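Local coordinates for CarG (Serratia, PDB 4O7J), which is a carbapenem intrinsic resistance protein, structurally homologous to lysozyme inhibitors, that probably contributes to tolerance of these antibiotics, at residues Phe75-Arg81 / Gln141-Tyr147. Residues are numbered along the deposited sequence; the frame is centred on the assembly and turned at random.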
loop_
_atom_site.group_PDB
_atom_site.type_symbol
_atom_site.label_atom_id
_atom_site.label_comp_id
_atom_site.label_asym_id
_atom_site.label_seq_id
_atom_site.Cartn_x
_atom_site.Cartn_y
_atom_site.Cartn_z
ATOM N N PHE A 75 -12.304 19.931 -5.439
ATOM C CA PHE A 75 -12.817 18.944 -6.346
ATOM C C PHE A 75 -11.753 17.945 -6.684
ATOM O O PHE A 75 -10.636 18.232 -6.509
ATOM C CB PHE A 75 -13.350 19.620 -7.595
ATOM C CG PHE A 75 -12.326 20.357 -8.385
ATOM C CD1 PHE A 75 -12.043 21.682 -8.135
ATOM C CD2 PHE A 75 -11.653 19.732 -9.410
ATOM C CE1 PHE A 75 -11.124 22.344 -8.879
ATOM C CE2 PHE A 75 -10.712 20.400 -10.131
ATOM C CZ PHE A 75 -10.441 21.703 -9.852
ATOM N N LEU A 76 -12.162 16.775 -7.140
ATOM C CA LEU A 76 -11.254 15.741 -7.518
ATOM C C LEU A 76 -11.045 15.794 -9.041
ATOM O O LEU A 76 -12.007 15.909 -9.832
ATOM C CB LEU A 76 -11.846 14.413 -7.136
ATOM C CG LEU A 76 -11.965 14.210 -5.603
ATOM C CD1 LEU A 76 -12.617 12.891 -5.315
ATOM C CD2 LEU A 76 -10.613 14.281 -4.957
ATOM N N VAL A 77 -9.825 15.517 -9.415
ATOM C CA VAL A 77 -9.445 15.200 -10.781
ATOM C C VAL A 77 -9.455 13.664 -11.066
ATOM O O VAL A 77 -9.633 13.255 -12.187
ATOM C CB VAL A 77 -8.133 15.878 -11.189
ATOM C CG1 VAL A 77 -8.291 17.415 -11.168
ATOM C CG2 VAL A 77 -7.031 15.496 -10.256
ATOM N N GLN A 78 -9.247 12.833 -10.050
ATOM C CA GLN A 78 -9.290 11.424 -10.195
ATOM C C GLN A 78 -9.850 10.822 -8.909
ATOM O O GLN A 78 -9.505 11.272 -7.799
ATOM C CB GLN A 78 -7.885 10.879 -10.506
ATOM C CG GLN A 78 -7.785 9.398 -10.797
ATOM C CD GLN A 78 -6.560 9.055 -11.693
ATOM O OE1 GLN A 78 -6.096 9.868 -12.478
ATOM N NE2 GLN A 78 -6.085 7.863 -11.600
ATOM N N ASP A 79 -10.728 9.819 -9.073
ATOM C CA ASP A 79 -11.333 9.091 -7.938
ATOM C C ASP A 79 -11.426 7.641 -8.275
ATOM O O ASP A 79 -11.314 7.252 -9.442
ATOM C CB ASP A 79 -12.701 9.619 -7.587
ATOM C CG ASP A 79 -13.135 9.331 -6.173
ATOM O OD1 ASP A 79 -12.344 8.841 -5.303
ATOM O OD2 ASP A 79 -14.327 9.615 -5.925
ATOM N N ASN A 80 -11.548 6.805 -7.255
ATOM C CA ASN A 80 -11.782 5.381 -7.410
ATOM C C ASN A 80 -12.905 4.951 -6.529
ATOM O O ASN A 80 -13.023 5.430 -5.413
ATOM C CB ASN A 80 -10.499 4.577 -7.065
ATOM C CG ASN A 80 -9.302 5.096 -7.782
ATOM O OD1 ASN A 80 -9.080 4.779 -8.932
ATOM N ND2 ASN A 80 -8.532 5.914 -7.110
ATOM N N ARG A 81 -13.763 4.047 -7.023
ATOM C CA ARG A 81 -14.875 3.609 -6.237
ATOM C C ARG A 81 -15.206 2.157 -6.547
ATOM O O ARG A 81 -15.173 1.749 -7.685
ATOM C CB ARG A 81 -16.084 4.579 -6.417
ATOM C CG ARG A 81 -17.256 4.328 -5.485
ATOM C CD ARG A 81 -18.287 5.470 -5.464
ATOM N NE ARG A 81 -17.727 6.748 -5.077
ATOM C CZ ARG A 81 -18.399 7.907 -5.102
ATOM N NH1 ARG A 81 -19.654 7.948 -5.508
ATOM N NH2 ARG A 81 -17.774 9.018 -4.759
ATOM N N GLN A 141 -17.474 19.181 -12.764
ATOM C CA GLN A 141 -16.412 19.845 -12.065
ATOM C C GLN A 141 -15.486 18.815 -11.325
ATOM O O GLN A 141 -14.288 19.011 -11.335
ATOM C CB GLN A 141 -16.959 20.814 -11.049
ATOM C CG GLN A 141 -15.911 21.582 -10.253
ATOM C CD GLN A 141 -15.072 22.461 -11.116
ATOM O OE1 GLN A 141 -15.620 23.369 -11.726
ATOM N NE2 GLN A 141 -13.714 22.223 -11.183
ATOM N N SER A 142 -16.076 17.825 -10.678
ATOM C CA SER A 142 -15.321 16.879 -9.864
ATOM C C SER A 142 -15.558 15.493 -10.399
ATOM O O SER A 142 -16.687 15.139 -10.833
ATOM C CB SER A 142 -15.773 17.000 -8.376
ATOM O OG SER A 142 -14.912 16.247 -7.531
ATOM N N ALA A 143 -14.486 14.704 -10.515
ATOM C CA ALA A 143 -14.567 13.391 -11.187
ATOM C C ALA A 143 -15.554 12.445 -10.528
ATOM O O ALA A 143 -16.252 11.712 -11.224
ATOM C CB ALA A 143 -13.176 12.726 -11.251
ATOM N N ASP A 144 -15.683 12.527 -9.206
ATOM C CA ASP A 144 -16.586 11.666 -8.455
ATOM C C ASP A 144 -18.078 11.936 -8.811
ATOM O O ASP A 144 -18.915 11.047 -8.609
ATOM C CB ASP A 144 -16.403 11.847 -6.953
ATOM C CG ASP A 144 -16.507 13.279 -6.553
ATOM O OD1 ASP A 144 -15.674 14.055 -7.058
ATOM O OD2 ASP A 144 -17.426 13.635 -5.806
ATOM N N GLU A 145 -18.362 13.099 -9.373
ATOM C CA GLU A 145 -19.730 13.346 -9.790
ATOM C C GLU A 145 -20.218 12.377 -10.898
ATOM O O GLU A 145 -21.385 12.127 -10.989
ATOM C CB GLU A 145 -19.926 14.784 -10.180
ATOM C CG GLU A 145 -19.833 15.829 -9.085
ATOM C CD GLU A 145 -19.949 17.192 -9.754
ATOM O OE1 GLU A 145 -18.927 17.783 -10.035
ATOM O OE2 GLU A 145 -21.086 17.543 -10.155
ATOM N N ALA A 146 -19.309 11.885 -11.727
ATOM C CA ALA A 146 -19.638 11.011 -12.826
ATOM C C ALA A 146 -20.106 9.629 -12.345
ATOM O O ALA A 146 -20.661 8.873 -13.092
ATOM C CB ALA A 146 -18.469 10.856 -13.780
ATOM N N TYR A 147 -19.886 9.297 -11.080
ATOM C CA TYR A 147 -20.304 7.944 -10.572
ATOM C C TYR A 147 -21.844 7.873 -10.557
ATOM O O TYR A 147 -22.420 6.793 -10.516
ATOM C CB TYR A 147 -19.790 7.657 -9.153
ATOM C CG TYR A 147 -18.319 7.376 -9.098
ATOM C CD1 TYR A 147 -17.771 6.367 -9.854
ATOM C CD2 TYR A 147 -17.485 8.086 -8.300
ATOM C CE1 TYR A 147 -16.439 6.139 -9.893
ATOM C CE2 TYR A 147 -16.152 7.835 -8.298
ATOM C CZ TYR A 147 -15.623 6.841 -9.099
ATOM O OH TYR A 147 -14.281 6.578 -9.018
#
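Arg81 lies across one face of the Tyr147 ring: its CB makes a CH-pi contact 3.8 Å from the ring centroid, and farther along the chain the edge carbon Tyr147 CD2 comes under the centre of the guanidinium face, 3.3 Å from Arg81 CZ. The two planes are 34° apart, short of a parallel stack. The arginine chain runs on from a CG anti to the backbone N (chi1 -172°) and bends at chi3, which brings its NH2 back toward Asp79 OD2 in a long salt bridge of 3.7 Å. Asp79 meets the same ring at its edge and sets OD2 3.2 Å from Asp144 CB. Tyr147 OH lies against the backbone of Asp79 to Arg81 and hydrogen-bonds Val92 O of adjacent strand 88-96. At the other end Leu76 is gripped at both polar backbone atoms: N bonds Ser142 OG (2.8 Å, nearly straight at 175°) and O accepts from Ala143 N (2.8 Å). Gln141, bent at chi2, holds NE2 over the centre of the Phe75 ring, 3.3 Å above its plane, while also donating to the Phe102 carbonyl. Glu145 OE1 accepts from Ser142 N, just ahead of the 3-10 segment. This segment, between strand 126-135 and helix 152-155, packs on strand 78-85, outermost in this chain's four-stranded antiparallel sheet, beside the classic beta bulge where Val77 and Gln78 face Tyr67; Ala143 touches strand 88-96 and Tyr147 strand 107-116.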